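Local structure of histone-lysine N-methyltransferase SETMAR (Homo sapiens, 3F2K) at residues 84-89 with 102-107. The protein joins histone H3 lysine methylation to DNA binding through a mariner transposase-derived domain, to which this chain belongs, and acts in DNA double-strand break repair and DNA integration. Sequence-based numbering, arbitrary orientation.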
loop_
_atom_site.group_PDB
_atom_site.type_symbol
_atom_site.label_atom_id
_atom_site.label_comp_id
_atom_site.label_asym_id
_atom_site.label_seq_id
_atom_site.Cartn_x
_atom_site.Cartn_y
_atom_site.Cartn_z
ATOM N N LEU A 84 1.095 4.292 10.605
ATOM C CA LEU A 84 2.287 4.202 9.759
ATOM C C LEU A 84 3.229 3.148 10.392
ATOM O O LEU A 84 3.469 3.193 11.607
ATOM C CB LEU A 84 3.010 5.553 9.737
ATOM C CG LEU A 84 4.308 5.579 8.927
ATOM C CD1 LEU A 84 4.034 5.200 7.485
ATOM C CD2 LEU A 84 4.964 7.004 9.037
ATOM N N ILE A 85 3.743 2.250 9.549
ATOM C CA ILE A 85 4.687 1.192 9.971
ATOM C C ILE A 85 6.130 1.563 9.541
ATOM O O ILE A 85 7.087 1.628 10.388
ATOM C CB ILE A 85 4.280 -0.242 9.526
ATOM C CG1 ILE A 85 2.914 -0.700 10.129
ATOM C CG2 ILE A 85 5.373 -1.322 10.019
ATOM C CD1 ILE A 85 2.291 -1.927 9.419
ATOM N N HIS A 86 6.311 1.792 8.252
ATOM C CA HIS A 86 7.681 1.892 7.674
ATOM C C HIS A 86 7.548 2.657 6.361
ATOM O O HIS A 86 6.559 2.463 5.612
ATOM C CB HIS A 86 8.281 0.458 7.371
ATOM C CG HIS A 86 9.667 0.519 6.734
ATOM N ND1 HIS A 86 10.722 1.218 7.299
ATOM C CD2 HIS A 86 10.160 -0.049 5.603
ATOM C CE1 HIS A 86 11.797 1.075 6.538
ATOM N NE2 HIS A 86 11.483 0.291 5.509
ATOM N N TYR A 87 8.538 3.482 6.057
ATOM C CA TYR A 87 8.651 4.005 4.667
ATOM C C TYR A 87 10.112 4.151 4.308
ATOM O O TYR A 87 10.977 4.234 5.199
ATOM C CB TYR A 87 7.917 5.346 4.488
ATOM C CG TYR A 87 8.457 6.487 5.330
ATOM C CD1 TYR A 87 9.476 7.330 4.860
ATOM C CD2 TYR A 87 7.916 6.743 6.571
ATOM C CE1 TYR A 87 9.921 8.392 5.633
ATOM C CE2 TYR A 87 8.372 7.798 7.376
ATOM C CZ TYR A 87 9.365 8.593 6.908
ATOM O OH TYR A 87 9.751 9.625 7.716
ATOM N N SER A 88 10.424 4.208 3.024
ATOM C CA SER A 88 11.855 4.197 2.642
ATOM C C SER A 88 11.933 4.842 1.270
ATOM O O SER A 88 10.941 4.832 0.506
ATOM C CB SER A 88 12.439 2.771 2.600
ATOM O OG SER A 88 11.797 1.928 1.661
ATOM N N PHE A 89 13.086 5.409 0.978
ATOM C CA PHE A 89 13.298 6.047 -0.333
ATOM C C PHE A 89 14.396 5.259 -1.028
ATOM O O PHE A 89 15.313 4.791 -0.364
ATOM C CB PHE A 89 13.722 7.497 -0.127
ATOM C CG PHE A 89 12.655 8.315 0.511
ATOM C CD1 PHE A 89 11.721 8.976 -0.273
ATOM C CD2 PHE A 89 12.553 8.401 1.888
ATOM C CE1 PHE A 89 10.693 9.732 0.324
ATOM C CE2 PHE A 89 11.521 9.171 2.474
ATOM C CZ PHE A 89 10.612 9.808 1.690
ATOM N N ALA A 102 12.358 -8.007 -0.475
ATOM C CA ALA A 102 12.444 -8.949 0.670
ATOM C C ALA A 102 13.114 -8.353 1.941
ATOM O O ALA A 102 12.594 -8.539 3.065
ATOM C CB ALA A 102 13.084 -10.326 0.251
ATOM N N GLN A 103 14.218 -7.618 1.745
ATOM C CA GLN A 103 14.935 -6.948 2.833
ATOM C C GLN A 103 14.062 -5.850 3.427
ATOM O O GLN A 103 14.020 -5.665 4.644
ATOM C CB GLN A 103 16.269 -6.392 2.337
ATOM C CG GLN A 103 17.247 -7.518 2.041
ATOM C CD GLN A 103 17.418 -8.469 3.263
ATOM O OE1 GLN A 103 17.215 -9.699 3.164
ATOM N NE2 GLN A 103 17.714 -7.877 4.433
ATOM N N GLU A 104 13.283 -5.178 2.576
ATOM C CA GLU A 104 12.369 -4.149 3.059
ATOM C C GLU A 104 11.252 -4.726 3.921
ATOM O O GLU A 104 10.865 -4.122 4.941
ATOM C CB GLU A 104 11.789 -3.395 1.859
ATOM C CG GLU A 104 12.845 -2.378 1.261
ATOM C CD GLU A 104 13.343 -1.270 2.234
ATOM O OE1 GLU A 104 12.570 -0.697 3.032
ATOM O OE2 GLU A 104 14.553 -0.922 2.167
ATOM N N ILE A 105 10.710 -5.860 3.504
ATOM C CA ILE A 105 9.643 -6.571 4.275
ATOM C C ILE A 105 10.199 -6.987 5.641
ATOM O O ILE A 105 9.561 -6.792 6.663
ATOM C CB ILE A 105 9.193 -7.803 3.504
ATOM C CG1 ILE A 105 8.327 -7.394 2.295
ATOM C CG2 ILE A 105 8.408 -8.798 4.374
ATOM C CD1 ILE A 105 8.063 -8.633 1.373
ATOM N N ASP A 106 11.410 -7.524 5.655
ATOM C CA ASP A 106 12.062 -7.866 6.957
ATOM C C ASP A 106 12.158 -6.636 7.872
ATOM O O ASP A 106 11.848 -6.733 9.079
ATOM C CB ASP A 106 13.445 -8.449 6.697
ATOM C CG ASP A 106 13.895 -9.353 7.768
ATOM O OD1 ASP A 106 14.248 -8.832 8.862
ATOM O OD2 ASP A 106 13.992 -10.550 7.493
ATOM N N GLU A 107 12.593 -5.494 7.339
ATOM C CA GLU A 107 12.769 -4.268 8.159
ATOM C C GLU A 107 11.394 -3.796 8.617
ATOM O O GLU A 107 11.242 -3.454 9.801
ATOM C CB GLU A 107 13.454 -3.158 7.355
ATOM C CG GLU A 107 13.820 -1.935 8.210
ATOM C CD GLU A 107 14.578 -0.847 7.458
ATOM O OE1 GLU A 107 15.099 -1.117 6.355
ATOM O OE2 GLU A 107 14.648 0.294 8.010
HETATM O O HOH W 1 10.299 -0.142 1.773
#
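OE1 of E104 is gripped from two directions: NE2 of H86 donates a hydrogen bond to it over 2.9 Å, and a water gives it a second at 2.7 Å from the water oxygen to OE1. The histidine bond runs nearly along the C-O axis of the carboxylate and is fairly straight, with an N-H...O angle of 155°. Imidazole and carboxylate lie almost flat with one another, their planes 12° apart, and OE1 meets the ring at its edge. E104 starts off to one side of the strand, and the bend at its chi2 (-60°) brings the acid back to the histidine.

S88, two residues along on the same side of the strand, holds the water from the other end, with OG 2.6 Å from the water oxygen. Its OG also sits 3.1 Å from OE1 of E104. One helical turn on from E104, the extended chain of E107 crosses the imidazole at about a right angle, its OE2 set obliquely to the ring, 3.3 Å from CE1 of H86.

K100 forms a salt bridge with OE2 of E104, while K111 is hydrogen-bonded to ND1 of H86, so both ring nitrogens are engaged and the ring's rotation is fixed. An alanine in place of H86 would probably leave OE1 of E104 without its ring donor and K111 without its acceptor, and open a gap between strand and helix.

The contact joins strand 83-89, at the edge of the RNase H-like sheet, to helix 98-115; H86 belongs to a classic beta bulge with I85, opposite W78. The magnesium is well away, about 13 Å from the side chain of S88. With K111 donating to ND1, the imidazole is probably neutral and protonated at NE2, though two nearby glutamates would favour a positive charge.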